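2-oxoglutarate dehydrogenase E3 component (Thermus thermophilus, PDB 2YQU) catalyses the NAD+-dependent reoxidation of protein-bound dihydrolipoamide, working as an FAD-containing disulfide oxidoreductase that serves 2-oxo acid dehydrogenase complexes. Local coordinates at the interface of chains A and B. Sequence-based numbering; all coordinates share one arbitrary frame. Chains: chain A/B, 2-oxoglutarate dehydrogenase E3 component.

Contact 1: the interface of chains A and B. Residues chain A 53-54, 83, 87; chain B 66, 377-378, 380.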
ATOM      1  N   GLU A  53      14.485   3.337   3.278  1.00 14.65           N
ATOM      2  CA  GLU A  53      14.024   1.964   3.063  1.00 15.54           C
ATOM      3  C   GLU A  53      15.061   0.968   3.567  1.00 15.55           C
ATOM      4  O   GLU A  53      14.714  -0.005   4.229  1.00 15.90           O
ATOM      5  CB  GLU A  53      13.728   1.707   1.586  1.00 16.01           C
ATOM      6  CG  GLU A  53      12.481   2.416   1.079  1.00 17.70           C
ATOM      7  CD  GLU A  53      11.194   1.735   1.505  1.00 19.47           C
ATOM      8  OE1 GLU A  53      10.124   2.124   1.012  1.00 19.17           O
ATOM      9  OE2 GLU A  53      11.241   0.796   2.321  1.00 22.30           O
ATOM     10  N   THR A  54      16.328   1.221   3.251  1.00 15.46           N
ATOM     11  CA  THR A  54      17.414   0.310   3.606  1.00 15.55           C
ATOM     12  C   THR A  54      17.724   0.335   5.093  1.00 15.63           C
ATOM     13  O   THR A  54      17.927  -0.715   5.688  1.00 15.28           O
ATOM     14  CB  THR A  54      18.700   0.602   2.791  1.00 15.75           C
ATOM     15  OG1 THR A  54      19.002   2.005   2.804  1.00 15.87           O
ATOM     16  CG2 THR A  54      18.502   0.251   1.325  1.00 15.51           C
ATOM     17  N   HIS A  83      24.398   1.985  -2.814  1.00 16.93           N
ATOM     18  CA  HIS A  83      23.023   1.705  -3.221  1.00 16.93           C
ATOM     19  C   HIS A  83      22.300   3.024  -3.516  1.00 17.03           C
ATOM     20  O   HIS A  83      21.633   3.157  -4.538  1.00 17.15           O
ATOM     21  CB  HIS A  83      22.271   0.922  -2.138  1.00 17.06           C
ATOM     22  CG  HIS A  83      20.804   0.807  -2.402  1.00 16.79           C
ATOM     23  ND1 HIS A  83      20.293   0.033  -3.422  1.00 16.99           N
ATOM     24  CD2 HIS A  83      19.742   1.398  -1.805  1.00 16.77           C
ATOM     25  CE1 HIS A  83      18.975   0.145  -3.432  1.00 16.73           C
ATOM     26  NE2 HIS A  83      18.616   0.971  -2.467  1.00 15.10           N
ATOM     27  N   VAL A  87      20.756   4.115  -7.201  1.00 18.90           N
ATOM     28  CA  VAL A  87      19.342   4.419  -7.386  1.00 18.90           C
ATOM     29  C   VAL A  87      19.208   5.792  -8.052  1.00 19.25           C
ATOM     30  O   VAL A  87      18.422   5.964  -8.979  1.00 19.15           O
ATOM     31  CB  VAL A  87      18.567   4.409  -6.048  1.00 19.00           C
ATOM     32  CG1 VAL A  87      17.144   4.902  -6.255  1.00 19.24           C
ATOM     33  CG2 VAL A  87      18.565   3.020  -5.417  1.00 19.29           C
TER
ATOM     34  N   LEU B  66      20.675  -4.781   2.125  1.00 16.97           N
ATOM     35  CA  LEU B  66      21.446  -3.725   1.474  1.00 16.83           C
ATOM     36  C   LEU B  66      22.043  -2.791   2.530  1.00 16.82           C
ATOM     37  O   LEU B  66      21.353  -2.370   3.454  1.00 16.44           O
ATOM     38  CB  LEU B  66      20.555  -2.922   0.527  1.00 16.90           C
ATOM     39  CG  LEU B  66      20.204  -3.578  -0.805  1.00 16.80           C
ATOM     40  CD1 LEU B  66      18.994  -2.871  -1.425  1.00 18.02           C
ATOM     41  CD2 LEU B  66      21.383  -3.544  -1.762  1.00 17.75           C
ATOM     42  N   ARG B 377      13.030   0.947  -6.836  1.00 16.28           N
ATOM     43  CA  ARG B 377      14.478   0.877  -6.939  1.00 17.46           C
ATOM     44  C   ARG B 377      15.137   1.197  -5.599  1.00 17.18           C
ATOM     45  O   ARG B 377      16.081   0.520  -5.202  1.00 17.12           O
ATOM     46  CB  ARG B 377      14.992   1.813  -8.035  1.00 17.85           C
ATOM     47  CG  ARG B 377      16.425   1.532  -8.489  1.00 20.87           C
ATOM     48  CD  ARG B 377      16.657   0.173  -9.149  1.00 24.85           C
ATOM     49  NE  ARG B 377      16.018   0.017 -10.459  1.00 27.04           N
ATOM     50  CZ  ARG B 377      16.589   0.296 -11.627  1.00 28.31           C
ATOM     51  NH1 ARG B 377      15.908   0.096 -12.747  1.00 28.74           N
ATOM     52  NH2 ARG B 377      17.831   0.761 -11.694  1.00 29.56           N
ATOM     53  N   ALA B 378      14.621   2.208  -4.911  1.00 17.06           N
ATOM     54  CA  ALA B 378      15.114   2.591  -3.583  1.00 17.51           C
ATOM     55  C   ALA B 378      15.027   1.439  -2.568  1.00 17.93           C
ATOM     56  O   ALA B 378      15.915   1.277  -1.726  1.00 18.14           O
ATOM     57  CB  ALA B 378      14.356   3.816  -3.078  1.00 17.20           C
ATOM     58  N   GLY B 380      15.281  -1.708  -3.371  1.00 20.17           N
ATOM     59  CA  GLY B 380      16.036  -2.836  -3.888  1.00 20.93           C
ATOM     60  C   GLY B 380      15.166  -3.818  -4.652  1.00 21.60           C
ATOM     61  O   GLY B 380      15.547  -4.975  -4.819  1.00 21.92           O
TER
HETATM   62  O   HOH W   1      18.730  -2.896   4.136  1.00 13.81           O
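On helix 77-102, A:His83 stretches its imidazole toward chain B with CG anti to the backbone N (chi1 170°), and chi2 of 70° turns the ring edge to B:Ala378. Its NE2 donates a hydrogen bond to the main-chain O of B:Ala378 at 2.8 Å. The bond is nearly straight (165° at the hydrogen) and the acceptor lies close to the ring plane, yet the N-H arrives well above the carbonyl plane and so does not follow a lone pair. At the same edge of the ring, CE1 stands 3.4 Å from the carbonyl O of B:Arg377. Both carbonyls belong to the last turn of helix 374-379, shortly before B:Gly380, and this carbonyl-rich helix end may favour a positively polarised imidazole. Methyl groups pack against both faces of the ring. CD1 of B:Leu66 lies over one face, 3.6 Å from A:His83 CE1, in a CH-pi contact toward the rim, while CG2 of A:Val87 covers the opposite face from within chain A. That same CG2 branch meets the aliphatic stem of B:Arg377, at 4.0 Å from CG, and the CA of B:Ala378 at 3.9 Å. B:Leu66 also leans on helix 45-63, its CB 3.9 Å from the methyl CG2 of A:Thr54. Beside this apolar pair, water 1 bridges the main-chain O of A:Thr54 and that of B:Leu66, each 2.8 Å from the water oxygen. The patch thus ties two helices of one subunit to a helix end and a loop of the other, helping to hold the two-fold dimer together.

Contact 2: the interface of chains A and B. Residues chain A 311, 337, 339, 341; chain B 432-434, 436.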
ATOM      1  N   HIS A 311       5.341  15.663  -6.385  1.00 12.53           N
ATOM      2  CA  HIS A 311       4.131  15.391  -7.163  1.00 12.32           C
ATOM      3  C   HIS A 311       3.182  16.589  -7.278  1.00 11.81           C
ATOM      4  O   HIS A 311       2.352  16.622  -8.196  1.00 11.47           O
ATOM      5  CB  HIS A 311       3.402  14.170  -6.614  1.00 12.75           C
ATOM      6  CG  HIS A 311       3.106  14.234  -5.149  1.00 13.94           C
ATOM      7  ND1 HIS A 311       3.932  13.677  -4.197  1.00 17.55           N
ATOM      8  CD2 HIS A 311       2.061  14.761  -4.472  1.00 17.14           C
ATOM      9  CE1 HIS A 311       3.402  13.851  -2.998  1.00 16.31           C
ATOM     10  NE2 HIS A 311       2.269  14.511  -3.137  1.00 15.27           N
ATOM     11  N   PRO A 337      -1.543  14.005  -1.564  1.00 16.01           N
ATOM     12  CA  PRO A 337      -1.053  13.527  -0.267  1.00 15.99           C
ATOM     13  C   PRO A 337       0.295  14.112   0.110  1.00 15.68           C
ATOM     14  O   PRO A 337       1.114  14.431  -0.760  1.00 15.83           O
ATOM     15  CB  PRO A 337      -0.909  12.026  -0.482  1.00 16.05           C
ATOM     16  CG  PRO A 337      -0.636  11.884  -1.915  1.00 16.66           C
ATOM     17  CD  PRO A 337      -1.402  12.969  -2.602  1.00 16.14           C
ATOM     18  N   VAL A 339       3.370  12.927   2.699  1.00 14.70           N
ATOM     19  CA  VAL A 339       3.791  11.715   3.401  1.00 14.55           C
ATOM     20  C   VAL A 339       5.185  11.879   3.994  1.00 14.32           C
ATOM     21  O   VAL A 339       6.040  12.529   3.408  1.00 15.11           O
ATOM     22  CB  VAL A 339       3.793  10.491   2.445  1.00 14.65           C
ATOM     23  CG1 VAL A 339       4.045   9.190   3.206  1.00 14.05           C
ATOM     24  CG2 VAL A 339       2.485  10.423   1.676  1.00 14.63           C
ATOM     25  N   TYR A 341       8.275   9.435   5.238  1.00 13.87           N
ATOM     26  CA  TYR A 341       8.663   8.050   4.909  1.00 14.17           C
ATOM     27  C   TYR A 341       9.541   7.387   5.980  1.00 14.83           C
ATOM     28  O   TYR A 341      10.409   6.557   5.693  1.00 15.32           O
ATOM     29  CB  TYR A 341       9.308   8.018   3.533  1.00 13.86           C
ATOM     30  CG  TYR A 341       8.293   8.350   2.469  1.00 14.25           C
ATOM     31  CD1 TYR A 341       8.294   9.583   1.830  1.00 13.98           C
ATOM     32  CD2 TYR A 341       7.278   7.454   2.164  1.00 14.39           C
ATOM     33  CE1 TYR A 341       7.328   9.892   0.868  1.00 14.50           C
ATOM     34  CE2 TYR A 341       6.316   7.759   1.216  1.00 14.66           C
ATOM     35  CZ  TYR A 341       6.360   8.967   0.561  1.00 13.38           C
ATOM     36  OH  TYR A 341       5.384   9.243  -0.368  1.00 14.55           O
TER
ATOM     37  N   HIS B 432      -0.691  11.177  -7.169  1.00 14.01           N
ATOM     38  CA  HIS B 432      -0.089  10.075  -6.438  1.00 13.56           C
ATOM     39  C   HIS B 432       1.208  10.553  -5.814  1.00 13.86           C
ATOM     40  O   HIS B 432       2.000  11.232  -6.471  1.00 13.17           O
ATOM     41  CB  HIS B 432       0.178   8.898  -7.366  1.00 13.54           C
ATOM     42  CG  HIS B 432      -1.062   8.187  -7.814  1.00 13.10           C
ATOM     43  ND1 HIS B 432      -1.775   8.564  -8.931  1.00 13.72           N
ATOM     44  CD2 HIS B 432      -1.729   7.139  -7.279  1.00 15.42           C
ATOM     45  CE1 HIS B 432      -2.809   7.758  -9.081  1.00 15.05           C
ATOM     46  NE2 HIS B 432      -2.810   6.888  -8.091  1.00 14.11           N
ATOM     47  N   ALA B 433       1.414  10.204  -4.548  1.00 13.62           N
ATOM     48  CA  ALA B 433       2.624  10.569  -3.828  1.00 13.80           C
ATOM     49  C   ALA B 433       3.889  10.086  -4.547  1.00 13.75           C
ATOM     50  O   ALA B 433       3.926   8.978  -5.095  1.00 12.62           O
ATOM     51  CB  ALA B 433       2.577  10.034  -2.425  1.00 13.96           C
ATOM     52  N   HIS B 434       4.900  10.953  -4.584  1.00 13.99           N
ATOM     53  CA  HIS B 434       6.223  10.583  -5.052  1.00 14.21           C
ATOM     54  C   HIS B 434       7.168  10.610  -3.851  1.00 13.84           C
ATOM     55  O   HIS B 434       7.090  11.534  -3.037  1.00 14.47           O
ATOM     56  CB  HIS B 434       6.724  11.565  -6.114  1.00 14.25           C
ATOM     57  CG  HIS B 434       8.103  11.265  -6.611  1.00 16.48           C
ATOM     58  ND1 HIS B 434       8.341  10.466  -7.707  1.00 18.75           N
ATOM     59  CD2 HIS B 434       9.319  11.645  -6.151  1.00 18.24           C
ATOM     60  CE1 HIS B 434       9.645  10.369  -7.905  1.00 20.01           C
ATOM     61  NE2 HIS B 434      10.261  11.072  -6.971  1.00 19.62           N
ATOM     62  N   SER B 436       6.397   6.642  -4.582  1.00 12.06           N
ATOM     63  CA  SER B 436       5.580   5.586  -4.000  1.00 11.87           C
ATOM     64  C   SER B 436       5.285   4.507  -5.032  1.00 11.30           C
ATOM     65  O   SER B 436       5.282   4.758  -6.231  1.00 11.35           O
ATOM     66  CB  SER B 436       4.281   6.170  -3.444  1.00 11.61           C
ATOM     67  OG  SER B 436       3.395   6.546  -4.483  1.00 11.40           O
TER
HETATM   68  O   HOH W   2       5.214  11.848  -1.115  1.00 19.10           O
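The imidazole of A:His311 meets the main chain of B:Ala433 and B:His434 while its NE2 donates a short hydrogen bond, 2.6 Å, to the carbonyl O of A:Pro337. That O lies near the ring plane, and the donor sits in the carbonyl plane, although the bond is bent at the hydrogen (145°). On the other nitrogen, ND1 accepts the main-chain N-H of B:His434, with ND1 and N 2.9 Å apart. This N approaches well out of the ring plane, from the face over which B:Ala433 CA lies, in a CH-pi contact 3.5 Å from A:His311 CE1. With one nitrogen donating and the other accepting, the ring's rotation is fixed, and a neutral imidazole with its hydrogen on NE2 would suit the pattern. A:His311 CG stands between the backbone N and the carbonyl carbon (chi1 53°), the crowded position, which folds the ring over the loop segment of B:His432 to B:His434 and sets CB 3.3 Å from the carbonyl O of B:His432. The methyl CB of B:Ala433 lies 3.7 Å from A:Pro337 CG and 3.6 Å from the phenol OH of A:Tyr341. Water 2, lying at the edge of the tyrosine ring, links this OH to the main-chain O of B:His434. Within chain B, OG of B:Ser436 donates a hydrogen bond to the carbonyl O of B:Ala433 at 2.6 Å, which may steady the loop. B:His434, the likely catalytic base, is thereby held through its backbone by the other subunit, while its side chain runs away from A:His311 (chi1 178°). In the fold, the B loop between helices 424-429 and 438-449 rests against the start of helix 310-326, which contributes to FAD binding, and against strand 338-340 with its flanking residues in chain A.

Contact 1 and contact 2 lie about 17 Å apart on the same dimer interface and share no residue. Contact 1 joins helices 45-63 and 77-102 of chain A to chain B, and the first of these begins at the second cysteine of the redox-active disulfide. Contact 2 brings the loop carrying the proposed base of chain B to the FAD-binding side of chain A. Together they fit an active site assembled from both subunits, so that dimerisation supports catalysis as well as stability. The two-fold axis repeats each contact; A:His434, about 24 Å from the centre of contact 2, serves the twin site.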